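Local coordinates for protein chitin elicitor receptor kinase 1 (Arabidopsis thaliana, PDB 4EBY) that probably senses chitin at the plant cell surface through its LysM ectodomain and dimerizes on chitin binding to activate immune signalling, at residues 60-65 with 142-147. Sequence-based numbering, arbitrary orientation.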
loop_
_atom_site.group_PDB
_atom_site.type_symbol
_atom_site.label_atom_id
_atom_site.label_comp_id
_atom_site.label_asym_id
_atom_site.label_seq_id
_atom_site.Cartn_x
_atom_site.Cartn_y
_atom_site.Cartn_z
ATOM N N ARG A 60 10.335 -4.990 2.311
ATOM C CA ARG A 60 9.157 -4.272 1.838
ATOM C C ARG A 60 9.562 -3.008 1.098
ATOM O O ARG A 60 10.481 -2.281 1.531
ATOM C CB ARG A 60 8.269 -3.890 3.029
ATOM C CG ARG A 60 7.526 -5.070 3.646
ATOM C CD ARG A 60 6.986 -4.695 5.022
ATOM N NE ARG A 60 6.231 -5.767 5.670
ATOM C CZ ARG A 60 4.896 -5.880 5.644
ATOM N NH1 ARG A 60 4.157 -5.018 4.954
ATOM N NH2 ARG A 60 4.298 -6.878 6.284
ATOM N N VAL A 61 8.896 -2.752 -0.024
ATOM C CA VAL A 61 9.112 -1.531 -0.787
ATOM C C VAL A 61 7.949 -0.580 -0.557
ATOM O O VAL A 61 6.781 -0.968 -0.677
ATOM C CB VAL A 61 9.242 -1.830 -2.303
ATOM C CG1 VAL A 61 9.400 -0.536 -3.118
ATOM C CG2 VAL A 61 10.402 -2.797 -2.559
ATOM N N LEU A 62 8.265 0.664 -0.205
ATOM C CA LEU A 62 7.242 1.691 -0.004
ATOM C C LEU A 62 6.961 2.421 -1.310
ATOM O O LEU A 62 7.881 2.901 -1.963
ATOM C CB LEU A 62 7.710 2.703 1.053
ATOM C CG LEU A 62 7.741 2.158 2.471
ATOM C CD1 LEU A 62 8.449 3.153 3.378
ATOM C CD2 LEU A 62 6.317 1.884 2.959
ATOM N N VAL A 63 5.689 2.516 -1.683
ATOM C CA VAL A 63 5.340 3.162 -2.944
ATOM C C VAL A 63 4.369 4.311 -2.710
ATOM O O VAL A 63 3.264 4.090 -2.197
ATOM C CB VAL A 63 4.679 2.131 -3.921
ATOM C CG1 VAL A 63 4.350 2.763 -5.289
ATOM C CG2 VAL A 63 5.572 0.913 -4.114
ATOM N N PRO A 64 4.730 5.539 -3.116
ATOM C CA PRO A 64 3.763 6.629 -2.927
ATOM C C PRO A 64 2.600 6.537 -3.913
ATOM O O PRO A 64 2.802 6.118 -5.064
ATOM C CB PRO A 64 4.593 7.883 -3.206
ATOM C CG PRO A 64 5.602 7.392 -4.267
ATOM C CD PRO A 64 5.948 5.976 -3.851
ATOM N N PHE A 65 1.398 6.889 -3.461
ATOM C CA PHE A 65 0.225 6.907 -4.347
ATOM C C PHE A 65 -0.799 7.950 -3.881
ATOM O O PHE A 65 -0.736 8.414 -2.734
ATOM C CB PHE A 65 -0.394 5.504 -4.474
ATOM C CG PHE A 65 -1.054 4.984 -3.206
ATOM C CD1 PHE A 65 -2.437 5.019 -3.092
ATOM C CD2 PHE A 65 -0.309 4.421 -2.181
ATOM C CE1 PHE A 65 -3.079 4.513 -1.952
ATOM C CE2 PHE A 65 -0.945 3.909 -1.019
ATOM C CZ PHE A 65 -2.329 3.947 -0.917
ATOM N N LEU A 142 0.914 11.480 7.065
ATOM C CA LEU A 142 1.295 10.607 5.950
ATOM C C LEU A 142 1.317 9.191 6.489
ATOM O O LEU A 142 1.953 8.923 7.517
ATOM C CB LEU A 142 2.690 10.985 5.421
ATOM C CG LEU A 142 3.261 10.011 4.387
ATOM C CD1 LEU A 142 2.403 10.002 3.121
ATOM C CD2 LEU A 142 4.682 10.416 4.013
ATOM N N PHE A 143 0.603 8.293 5.813
ATOM C CA PHE A 143 0.374 6.942 6.328
ATOM C C PHE A 143 0.692 5.860 5.340
ATOM O O PHE A 143 0.418 6.001 4.140
ATOM C CB PHE A 143 -1.069 6.777 6.815
ATOM C CG PHE A 143 -1.310 7.492 8.107
ATOM C CD1 PHE A 143 -1.275 6.796 9.303
ATOM C CD2 PHE A 143 -1.470 8.862 8.127
ATOM C CE1 PHE A 143 -1.418 7.478 10.519
ATOM C CE2 PHE A 143 -1.603 9.549 9.311
ATOM C CZ PHE A 143 -1.606 8.857 10.512
ATOM N N VAL A 144 1.262 4.789 5.874
ATOM C CA VAL A 144 1.574 3.591 5.102
ATOM C C VAL A 144 0.411 2.629 5.254
ATOM O O VAL A 144 -0.006 2.306 6.370
ATOM C CB VAL A 144 2.834 2.875 5.629
ATOM C CG1 VAL A 144 3.168 1.668 4.759
ATOM C CG2 VAL A 144 4.046 3.833 5.696
ATOM N N THR A 145 -0.126 2.190 4.126
ATOM C CA THR A 145 -1.065 1.087 4.104
ATOM C C THR A 145 -0.230 -0.192 4.166
ATOM O O THR A 145 0.492 -0.539 3.215
ATOM C CB THR A 145 -1.876 1.145 2.806
ATOM O OG1 THR A 145 -2.651 2.354 2.812
ATOM C CG2 THR A 145 -2.811 -0.042 2.699
ATOM N N TYR A 146 -0.305 -0.872 5.302
ATOM C CA TYR A 146 0.659 -1.901 5.653
ATOM C C TYR A 146 -0.036 -3.241 5.835
ATOM O O TYR A 146 -0.707 -3.468 6.830
ATOM C CB TYR A 146 1.374 -1.470 6.957
ATOM C CG TYR A 146 2.508 -2.364 7.410
ATOM C CD1 TYR A 146 3.828 -1.999 7.194
ATOM C CD2 TYR A 146 2.258 -3.551 8.098
ATOM C CE1 TYR A 146 4.878 -2.791 7.628
ATOM C CE2 TYR A 146 3.312 -4.360 8.532
ATOM C CZ TYR A 146 4.618 -3.964 8.285
ATOM O OH TYR A 146 5.685 -4.727 8.708
ATOM N N PRO A 147 0.075 -4.140 4.849
ATOM C CA PRO A 147 -0.528 -5.466 5.040
ATOM C C PRO A 147 0.289 -6.297 6.042
ATOM O O PRO A 147 1.510 -6.457 5.896
ATOM C CB PRO A 147 -0.471 -6.083 3.622
ATOM C CG PRO A 147 -0.310 -4.882 2.692
ATOM C CD PRO A 147 0.577 -3.946 3.474
#
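Arg60 stacks on Tyr146 across strand 8-13, tying strand 60-70 to strand 143-147, the first strand of the third LysM motif. Strands 8-13 and 60-70, with helices 20-26 and 40-43 between them, are consistent with the first LysM module, so the contact joins its closing strand to the third. The guanidinium lies flat over one face of the tyrosine ring, with the planes only 8° apart. Arg60 CZ is 3.7 Å from the ring centroid, a cation-pi contact. NH1 sits over the middle of the ring, and Arg60 CZ comes within 3.3 Å of Tyr146 CZ. Tyr146 CG is anti to its backbone N (chi1 -175°), which sends it toward the Arg60 side chain.

The end of the guanidinium holds one acceptor. Arg60 NH2 donates to Pro147 O at 2.8 Å, and the more bent bond from Arg60 NH1 to Pro147 O is 3.2 Å. The carbonyl oxygen lies in the guanidinium plane, so stack and bonds together fix the rotation of the group. Asp152 adds a salt bridge to NH2 and a hydrogen bond with Tyr146 OH. Its carboxylate probably balances the arginine charge.

Further along, the contact turns apolar. Leu62 CD2 meets Val144 CG1 at 3.6 Å, the two side chains crossing at about a right angle. Beyond it, Phe65 points the CZ rim of its ring at Thr145 OG1, 4.1 Å away. That hydroxyl is hydrogen-bonded to Asn128 O.

The segment axes come within 8.6 Å, their directions 132° apart. Strand 8-13 runs between them, pairing with both. Its Ser11 touches Val144 and Tyr146 and bonds Arg60 NH1. Helix 20-26 packs on Val61 and Val63, while strand 183-187 flanks Thr145 and Tyr146.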